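Local coordinates for protein 1-acyl-sn-glycerol-3-phosphate acyltransferase (Thermotoga maritima, PDB 5KYM) that probably makes phosphatidic acid by moving an acyl chain onto the 2-position of 1-acyl-sn-glycerol-3-phosphate at the membrane, at residues F78-N83 / P91-F96; F208-E213 / K242-K247. All blocks are in the same frame, centred on the assembly; numbering follows the deposited sequence.

How the contacts relate
Contact 1 lies in the core, its centre about 4 Å from the centre of the chain, and all three touching residues are buried; contact 2 lies at the surface, its centre about 17 Å from the centre of the chain. Both rest on the five-stranded mixed sheet but cover opposite faces of it. Strand 207-211 links them: Phe208 and Lys210 turn to the C-terminal residues of contact 2, whereas Leu209 and Ile211 face helix 89-96 of contact 1. Leu209 CD1 is 3.5 Å from Phe96 CB, which gives the two contacts a direct junction. Chemistry follows place: aliphatic carbons alone in contact 1, charged groups, an aromatic ring and a hydroxyl in contact 2.

Contact 1. Residues F78-N83 / P91-F96; sequences FIVVAN and PLILGF
Val80 CG2 lies at the edge of the Phe78 ring, in its plane, while the other methyl of Val80 turns to Ile93; on the helix, the Phe96 ring has the Leu92 carbonyl oxygen at its edge and a cation-pi contact with Lys54. The contact itself is aliphatic. Val80 CG1 meets Ile93 CG2 at 4.0 Å, both methyls standing anti to their own backbone N, and the two side chains run alongside one another, pointing opposite ways. Two residues along strand 79-82, on the same side of it, Ala82 CB is 4.2 Å from Ile93 CD1. Ile93 thus spans the pair with two branches, its CG2 on Val80 and its CD1 on Ala82. The backbones stay well apart, Val80 CA lying 8.4 Å from Ile93 CA. Strand 183-189 continues the apolar patch, with Ile188 against Ile93 and Val186 against Val80.

The short connection between the segments carries the HX4D motif, which holds the catalytic histidine and aspartate in this family. With 100 Å² buried across these two segments, the contact probably rests on shape and the exclusion of water, with no polar pair between them.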
ATOM      1  N   PHE A  78     -10.157   4.844  -6.762  1.00 51.26           N
ATOM      2  CA  PHE A  78     -10.517   3.446  -6.528  1.00 51.68           C
ATOM      3  C   PHE A  78     -10.112   3.042  -5.111  1.00 51.12           C
ATOM      4  O   PHE A  78      -9.523   3.844  -4.381  1.00 52.53           O
ATOM      5  CB  PHE A  78      -9.930   2.519  -7.621  1.00 50.79           C
ATOM      6  CG  PHE A  78      -8.508   2.798  -7.951  1.00 51.31           C
ATOM      7  CD1 PHE A  78      -7.489   2.310  -7.143  1.00 53.00           C
ATOM      8  CD2 PHE A  78      -8.165   3.568  -9.059  1.00 50.24           C
ATOM      9  CE1 PHE A  78      -6.132   2.607  -7.446  1.00 53.26           C
ATOM     10  CE2 PHE A  78      -6.829   3.823  -9.363  1.00 50.21           C
ATOM     11  CZ  PHE A  78      -5.807   3.346  -8.567  1.00 49.43           C
ATOM     12  N   ILE A  79     -10.487   1.831  -4.690  1.00 48.70           N
ATOM     13  CA  ILE A  79     -10.070   1.314  -3.408  1.00 46.26           C
ATOM     14  C   ILE A  79      -9.235   0.079  -3.651  1.00 44.98           C
ATOM     15  O   ILE A  79      -9.769  -0.924  -4.074  1.00 45.47           O
ATOM     16  CB  ILE A  79     -11.240   0.923  -2.531  1.00 46.88           C
ATOM     17  CG1 ILE A  79     -12.176   2.074  -2.337  1.00 47.14           C
ATOM     18  CG2 ILE A  79     -10.716   0.474  -1.159  1.00 47.98           C
ATOM     19  CD1 ILE A  79     -13.552   1.590  -1.887  1.00 48.25           C
ATOM     20  N   VAL A  80      -7.917   0.152  -3.372  1.00 44.07           N
ATOM     21  CA  VAL A  80      -7.003  -0.997  -3.556  1.00 40.20           C
ATOM     22  C   VAL A  80      -7.306  -1.907  -2.407  1.00 37.45           C
ATOM     23  O   VAL A  80      -7.352  -1.481  -1.285  1.00 35.19           O
ATOM     24  CB  VAL A  80      -5.503  -0.597  -3.610  1.00 39.43           C
ATOM     25  CG1 VAL A  80      -4.633  -1.825  -3.819  1.00 39.72           C
ATOM     26  CG2 VAL A  80      -5.246   0.358  -4.738  1.00 38.71           C
ATOM     27  N   VAL A  81      -7.585  -3.149  -2.711  1.00 36.95           N
ATOM     28  CA  VAL A  81      -7.816  -4.111  -1.704  1.00 38.66           C
ATOM     29  C   VAL A  81      -6.792  -5.211  -1.879  1.00 39.03           C
ATOM     30  O   VAL A  81      -6.749  -5.891  -2.900  1.00 36.88           O
ATOM     31  CB  VAL A  81      -9.261  -4.583  -1.721  1.00 40.18           C
ATOM     32  CG1 VAL A  81      -9.488  -5.823  -0.822  1.00 41.53           C
ATOM     33  CG2 VAL A  81     -10.156  -3.423  -1.275  1.00 40.31           C
ATOM     34  N   ALA A  82      -5.945  -5.356  -0.859  1.00 41.03           N
ATOM     35  CA  ALA A  82      -4.790  -6.229  -0.949  1.00 41.86           C
ATOM     36  C   ALA A  82      -4.689  -7.099   0.275  1.00 42.29           C
ATOM     37  O   ALA A  82      -5.112  -6.675   1.354  1.00 44.15           O
ATOM     38  CB  ALA A  82      -3.525  -5.400  -1.139  1.00 40.59           C
ATOM     39  N   ASN A  83      -4.111  -8.304   0.115  1.00 42.45           N
ATOM     40  CA  ASN A  83      -3.569  -9.089   1.259  1.00 42.23           C
ATOM     41  C   ASN A  83      -2.375  -8.330   1.883  1.00 42.79           C
ATOM     42  O   ASN A  83      -1.715  -7.489   1.229  1.00 40.26           O
ATOM     43  CB  ASN A  83      -3.171 -10.499   0.888  1.00 40.45           C
ATOM     44  CG  ASN A  83      -2.033 -10.548  -0.098  1.00 41.67           C
ATOM     45  OD1 ASN A  83      -2.140  -9.991  -1.172  1.00 46.82           O
ATOM     46  ND2 ASN A  83      -0.943 -11.235   0.230  1.00 42.23           N
ATOM     47  N   PRO A  91       4.920   0.689   0.882  1.00 40.72           N
ATOM     48  CA  PRO A  91       5.780   1.218  -0.192  1.00 40.95           C
ATOM     49  C   PRO A  91       5.568   0.490  -1.529  1.00 40.39           C
ATOM     50  O   PRO A  91       5.614   1.127  -2.600  1.00 41.04           O
ATOM     51  CB  PRO A  91       7.233   1.006   0.333  1.00 40.94           C
ATOM     52  CG  PRO A  91       7.110   0.247   1.615  1.00 41.53           C
ATOM     53  CD  PRO A  91       5.676   0.416   2.125  1.00 40.65           C
ATOM     54  N   LEU A  92       5.345  -0.819  -1.453  1.00 38.11           N
ATOM     55  CA  LEU A  92       5.052  -1.611  -2.628  1.00 38.72           C
ATOM     56  C   LEU A  92       3.812  -1.092  -3.346  1.00 38.68           C
ATOM     57  O   LEU A  92       3.916  -0.768  -4.520  1.00 39.83           O
ATOM     58  CB  LEU A  92       4.837  -3.078  -2.251  1.00 39.48           C
ATOM     59  CG  LEU A  92       4.487  -4.054  -3.351  1.00 39.14           C
ATOM     60  CD1 LEU A  92       5.684  -4.187  -4.214  1.00 40.04           C
ATOM     61  CD2 LEU A  92       4.098  -5.387  -2.801  1.00 39.51           C
ATOM     62  N   ILE A  93       2.644  -1.006  -2.687  1.00 37.39           N
ATOM     63  CA  ILE A  93       1.424  -0.518  -3.379  1.00 37.63           C
ATOM     64  C   ILE A  93       1.695   0.940  -3.917  1.00 37.46           C
ATOM     65  O   ILE A  93       1.275   1.275  -5.035  1.00 35.39           O
ATOM     66  CB  ILE A  93       0.158  -0.477  -2.497  1.00 38.58           C
ATOM     67  CG1 ILE A  93      -0.144  -1.745  -1.704  1.00 41.26           C
ATOM     68  CG2 ILE A  93      -1.060  -0.110  -3.307  1.00 38.89           C
ATOM     69  CD1 ILE A  93      -0.426  -2.957  -2.512  1.00 44.55           C
ATOM     70  N   LEU A  94       2.379   1.779  -3.111  1.00 37.33           N
ATOM     71  CA  LEU A  94       2.626   3.195  -3.464  1.00 37.11           C
ATOM     72  C   LEU A  94       3.430   3.298  -4.757  1.00 36.84           C
ATOM     73  O   LEU A  94       3.084   4.053  -5.657  1.00 37.40           O
ATOM     74  CB  LEU A  94       3.351   3.933  -2.343  1.00 37.27           C
ATOM     75  CG  LEU A  94       2.540   4.359  -1.100  1.00 37.84           C
ATOM     76  CD1 LEU A  94       3.321   5.007   0.035  1.00 36.29           C
ATOM     77  CD2 LEU A  94       1.464   5.314  -1.546  1.00 39.38           C
ATOM     78  N   GLY A  95       4.468   2.490  -4.851  1.00 35.72           N
ATOM     79  CA  GLY A  95       5.384   2.551  -5.969  1.00 35.52           C
ATOM     80  C   GLY A  95       4.953   1.842  -7.228  1.00 35.74           C
ATOM     81  O   GLY A  95       5.458   2.134  -8.301  1.00 34.60           O
ATOM     82  N   PHE A  96       4.004   0.928  -7.121  1.00 36.50           N
ATOM     83  CA  PHE A  96       3.669   0.074  -8.247  1.00 37.20           C
ATOM     84  C   PHE A  96       2.199  -0.061  -8.559  1.00 40.11           C
ATOM     85  O   PHE A  96       1.847  -0.797  -9.465  1.00 45.12           O
ATOM     86  CB  PHE A  96       4.235  -1.324  -7.968  1.00 36.21           C
ATOM     87  CG  PHE A  96       5.736  -1.373  -7.951  1.00 34.15           C
ATOM     88  CD1 PHE A  96       6.447  -1.514  -9.126  1.00 32.99           C
ATOM     89  CD2 PHE A  96       6.412  -1.292  -6.791  1.00 33.22           C
ATOM     90  CE1 PHE A  96       7.797  -1.557  -9.134  1.00 32.23           C
ATOM     91  CE2 PHE A  96       7.789  -1.351  -6.791  1.00 33.71           C
ATOM     92  CZ  PHE A  96       8.475  -1.505  -7.963  1.00 32.72           C
TER

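Contact 2. Residues F208-E213 / K242-K247; sequences FLKIHE and KARWSK
Phe208 overlaps Ser246 with the far end of its ring: CZ lies 3.5 Å from Ser246 OG and CE2 4.0 Å from the same oxygen. The hydroxyl approaches obliquely. With CG anti to the carbonyl carbon (chi1 -61°), the CZ-CE2 end of the ring is the part that meets Ser246. Leu241, in the last turn of helix 223-243, also packs on the Phe208 side chain, and Ser246 OG has a weak hydrogen bond with Lys206 NZ.

The second meeting point is between two cations. Lys210, with CG anti to the backbone N (chi1 177°) and an extended chain beyond it, brings NZ to 3.8 Å from Arg244 NH2, at the edge of the guanidinium and in its plane. The two chains cross at about a right angle. Acidic neighbours probably allow this proximity: Lys210 NZ forms a salt bridge with Glu240 OE1, to which Arg244 NH2 makes a long, weak ion pair, and Arg244 NH1 forms a salt bridge with Glu67 OE2 on the adjoining strand 64-67.

Arg244 is the first residue to leave helical geometry after helix 223-243, and the tail from there runs on past the Phe208 end of strand 207-211, where only Arg244 and Ser246 touch residues 208-213. The contact thus joins the C-terminal end of that helix and its tail to the side of the strand that carries Phe208 and Lys210.

Only 139 Å² is buried here, and Arg244 also touches a crystal neighbour, so the lattice may influence its pose. The two basic groups gather round Glu240, with Glu67 as the second partner of Arg244, so the carboxylates probably balance the charge of both, giving a charge cluster beside an apolar patch at the surface end of helix 223-243.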
ATOM      1  N   PHE A 208       6.518 -10.164  -5.861  1.00 40.65           N
ATOM      2  CA  PHE A 208       5.560 -10.191  -6.965  1.00 40.75           C
ATOM      3  C   PHE A 208       4.269  -9.530  -6.571  1.00 40.32           C
ATOM      4  O   PHE A 208       3.826  -9.624  -5.459  1.00 42.71           O
ATOM      5  CB  PHE A 208       5.215 -11.625  -7.316  1.00 41.93           C
ATOM      6  CG  PHE A 208       6.368 -12.423  -7.745  1.00 43.43           C
ATOM      7  CD1 PHE A 208       7.177 -13.037  -6.811  1.00 44.15           C
ATOM      8  CD2 PHE A 208       6.715 -12.475  -9.102  1.00 44.35           C
ATOM      9  CE1 PHE A 208       8.270 -13.783  -7.244  1.00 47.37           C
ATOM     10  CE2 PHE A 208       7.811 -13.206  -9.534  1.00 44.37           C
ATOM     11  CZ  PHE A 208       8.590 -13.873  -8.607  1.00 45.40           C
ATOM     12  N   LEU A 209       3.600  -8.969  -7.530  1.00 41.89           N
ATOM     13  CA  LEU A 209       2.434  -8.144  -7.312  1.00 43.73           C
ATOM     14  C   LEU A 209       1.532  -8.461  -8.463  1.00 42.96           C
ATOM     15  O   LEU A 209       1.958  -8.376  -9.605  1.00 43.54           O
ATOM     16  CB  LEU A 209       2.889  -6.691  -7.387  1.00 47.85           C
ATOM     17  CG  LEU A 209       2.126  -5.695  -6.586  1.00 52.88           C
ATOM     18  CD1 LEU A 209       2.695  -4.312  -6.906  1.00 56.48           C
ATOM     19  CD2 LEU A 209       0.699  -5.797  -7.023  1.00 55.84           C
ATOM     20  N   LYS A 210       0.309  -8.875  -8.202  1.00 44.59           N
ATOM     21  CA  LYS A 210      -0.672  -9.099  -9.283  1.00 45.03           C
ATOM     22  C   LYS A 210      -1.927  -8.207  -9.087  1.00 43.45           C
ATOM     23  O   LYS A 210      -2.688  -8.365  -8.134  1.00 40.54           O
ATOM     24  CB  LYS A 210      -1.048 -10.575  -9.377  1.00 48.81           C
ATOM     25  CG  LYS A 210      -2.108 -10.857 -10.424  1.00 53.01           C
ATOM     26  CD  LYS A 210      -2.082 -12.276 -10.922  1.00 57.37           C
ATOM     27  CE  LYS A 210      -3.311 -12.520 -11.758  1.00 61.64           C
ATOM     28  NZ  LYS A 210      -3.212 -13.898 -12.278  1.00 68.26           N
ATOM     29  N   ILE A 211      -2.111  -7.313 -10.053  1.00 42.08           N
ATOM     30  CA  ILE A 211      -3.223  -6.414 -10.109  1.00 42.15           C
ATOM     31  C   ILE A 211      -4.341  -7.037 -10.957  1.00 42.68           C
ATOM     32  O   ILE A 211      -4.132  -7.386 -12.094  1.00 46.72           O
ATOM     33  CB  ILE A 211      -2.783  -5.087 -10.711  1.00 42.61           C
ATOM     34  CG1 ILE A 211      -1.529  -4.555 -10.004  1.00 43.50           C
ATOM     35  CG2 ILE A 211      -3.867  -4.054 -10.462  1.00 44.16           C
ATOM     36  CD1 ILE A 211      -0.976  -3.236 -10.548  1.00 43.21           C
ATOM     37  N   HIS A 212      -5.525  -7.171 -10.382  1.00 43.31           N
ATOM     38  CA  HIS A 212      -6.671  -7.837 -10.949  1.00 43.90           C
ATOM     39  C   HIS A 212      -7.667  -6.836 -11.534  1.00 47.27           C
ATOM     40  O   HIS A 212      -7.520  -5.635 -11.370  1.00 48.73           O
ATOM     41  CB  HIS A 212      -7.371  -8.576  -9.833  1.00 45.33           C
ATOM     42  CG  HIS A 212      -6.542  -9.630  -9.164  1.00 46.03           C
ATOM     43  ND1 HIS A 212      -6.127 -10.764  -9.806  1.00 47.17           N
ATOM     44  CD2 HIS A 212      -6.090  -9.740  -7.899  1.00 46.65           C
ATOM     45  CE1 HIS A 212      -5.426 -11.513  -8.975  1.00 46.31           C
ATOM     46  NE2 HIS A 212      -5.398 -10.918  -7.808  1.00 45.36           N
ATOM     47  N   GLU A 213      -8.686  -7.330 -12.236  1.00 53.15           N
ATOM     48  CA  GLU A 213      -9.726  -6.475 -12.863  1.00 54.21           C
ATOM     49  C   GLU A 213     -10.601  -5.780 -11.824  1.00 50.74           C
ATOM     50  O   GLU A 213     -11.172  -6.461 -10.927  1.00 50.18           O
ATOM     51  CB  GLU A 213     -10.653  -7.267 -13.783  1.00 60.17           C
ATOM     52  CG  GLU A 213     -10.079  -7.683 -15.110  1.00 65.05           C
ATOM     53  CD  GLU A 213     -10.845  -8.885 -15.565  1.00 72.06           C
ATOM     54  OE1 GLU A 213     -12.105  -8.846 -15.780  1.00 71.52           O
ATOM     55  OE2 GLU A 213     -10.163  -9.908 -15.592  1.00 85.13           O
ATOM     56  N   LYS A 242       2.665 -17.674  -5.171  1.00 48.79           N
ATOM     57  CA  LYS A 242       3.405 -18.525  -4.268  1.00 49.17           C
ATOM     58  C   LYS A 242       4.051 -19.674  -5.044  1.00 48.48           C
ATOM     59  O   LYS A 242       5.084 -20.219  -4.610  1.00 52.00           O
ATOM     60  CB  LYS A 242       2.475 -19.082  -3.174  1.00 52.16           C
ATOM     61  CG  LYS A 242       3.185 -19.893  -2.073  1.00 57.61           C
ATOM     62  CD  LYS A 242       2.293 -20.484  -0.976  1.00 61.29           C
ATOM     63  CE  LYS A 242       1.737 -19.342  -0.101  1.00 66.63           C
ATOM     64  NZ  LYS A 242       1.130 -19.514   1.278  1.00 68.16           N
ATOM     65  N   ALA A 243       3.448 -20.100  -6.144  1.00 46.51           N
ATOM     66  CA  ALA A 243       3.783 -21.367  -6.782  1.00 49.04           C
ATOM     67  C   ALA A 243       4.608 -21.179  -8.034  1.00 53.60           C
ATOM     68  O   ALA A 243       5.389 -22.066  -8.366  1.00 53.50           O
ATOM     69  CB  ALA A 243       2.516 -22.132  -7.105  1.00 48.88           C
ATOM     70  N   ARG A 244       4.472 -20.023  -8.708  1.00 58.14           N
ATOM     71  CA  ARG A 244       5.232 -19.748  -9.906  1.00 61.88           C
ATOM     72  C   ARG A 244       6.692 -19.819  -9.645  1.00 60.79           C
ATOM     73  O   ARG A 244       7.192 -19.075  -8.845  1.00 64.59           O
ATOM     74  CB  ARG A 244       4.969 -18.368 -10.419  1.00 72.83           C
ATOM     75  CG  ARG A 244       3.804 -18.362 -11.379  1.00 84.52           C
ATOM     76  CD  ARG A 244       3.583 -16.985 -11.976  1.00 86.88           C
ATOM     77  NE  ARG A 244       2.149 -16.883 -12.325  1.00 88.57           N
ATOM     78  CZ  ARG A 244       1.433 -15.771 -12.249  1.00 87.76           C
ATOM     79  NH1 ARG A 244       2.042 -14.637 -11.846  1.00 87.71           N
ATOM     80  NH2 ARG A 244       0.115 -15.788 -12.566  1.00 80.44           N
ATOM     81  N   TRP A 245       7.363 -20.724 -10.329  1.00 59.99           N
ATOM     82  CA  TRP A 245       8.805 -20.666 -10.520  1.00 58.79           C
ATOM     83  C   TRP A 245       9.159 -19.606 -11.559  1.00 58.64           C
ATOM     84  O   TRP A 245       8.503 -19.470 -12.586  1.00 59.32           O
ATOM     85  CB  TRP A 245       9.363 -22.029 -11.011  1.00 58.33           C
ATOM     86  CG  TRP A 245      10.831 -22.026 -11.206  1.00 55.35           C
ATOM     87  CD1 TRP A 245      11.802 -22.265 -10.253  1.00 53.44           C
ATOM     88  CD2 TRP A 245      11.510 -21.712 -12.419  1.00 53.95           C
ATOM     89  NE1 TRP A 245      13.048 -22.140 -10.828  1.00 53.35           N
ATOM     90  CE2 TRP A 245      12.905 -21.780 -12.145  1.00 53.58           C
ATOM     91  CE3 TRP A 245      11.077 -21.378 -13.720  1.00 54.40           C
ATOM     92  CZ2 TRP A 245      13.879 -21.506 -13.118  1.00 54.45           C
ATOM     93  CZ3 TRP A 245      12.058 -21.116 -14.730  1.00 54.57           C
ATOM     94  CH2 TRP A 245      13.443 -21.175 -14.403  1.00 55.98           C
ATOM     95  N   SER A 246      10.260 -18.921 -11.283  1.00 62.32           N
ATOM     96  CA  SER A 246      10.896 -18.000 -12.182  1.00 63.32           C
ATOM     97  C   SER A 246      12.397 -17.891 -11.871  1.00 66.36           C
ATOM     98  O   SER A 246      12.808 -18.148 -10.742  1.00 57.76           O
ATOM     99  CB  SER A 246      10.225 -16.654 -12.017  1.00 64.13           C
ATOM    100  OG  SER A 246       9.869 -16.450 -10.667  1.00 64.64           O
ATOM    101  N   LYS A 247      13.173 -17.537 -12.918  1.00 77.25           N
ATOM    102  CA  LYS A 247      14.570 -16.972 -12.894  1.00 78.78           C
ATOM    103  C   LYS A 247      15.449 -17.607 -13.912  1.00 79.26           C
ATOM    104  O   LYS A 247      16.461 -17.023 -14.235  1.00 81.17           O
ATOM    105  CB  LYS A 247      15.308 -17.061 -11.574  1.00 80.13           C
ATOM    106  CG  LYS A 247      15.039 -15.852 -10.729  1.00 86.22           C
ATOM    107  CD  LYS A 247      15.277 -16.151  -9.259  1.00 93.78           C
ATOM    108  CE  LYS A 247      16.650 -16.756  -8.971  1.00 98.75           C
ATOM    109  NZ  LYS A 247      16.761 -17.148  -7.539  1.00102.70           N
TER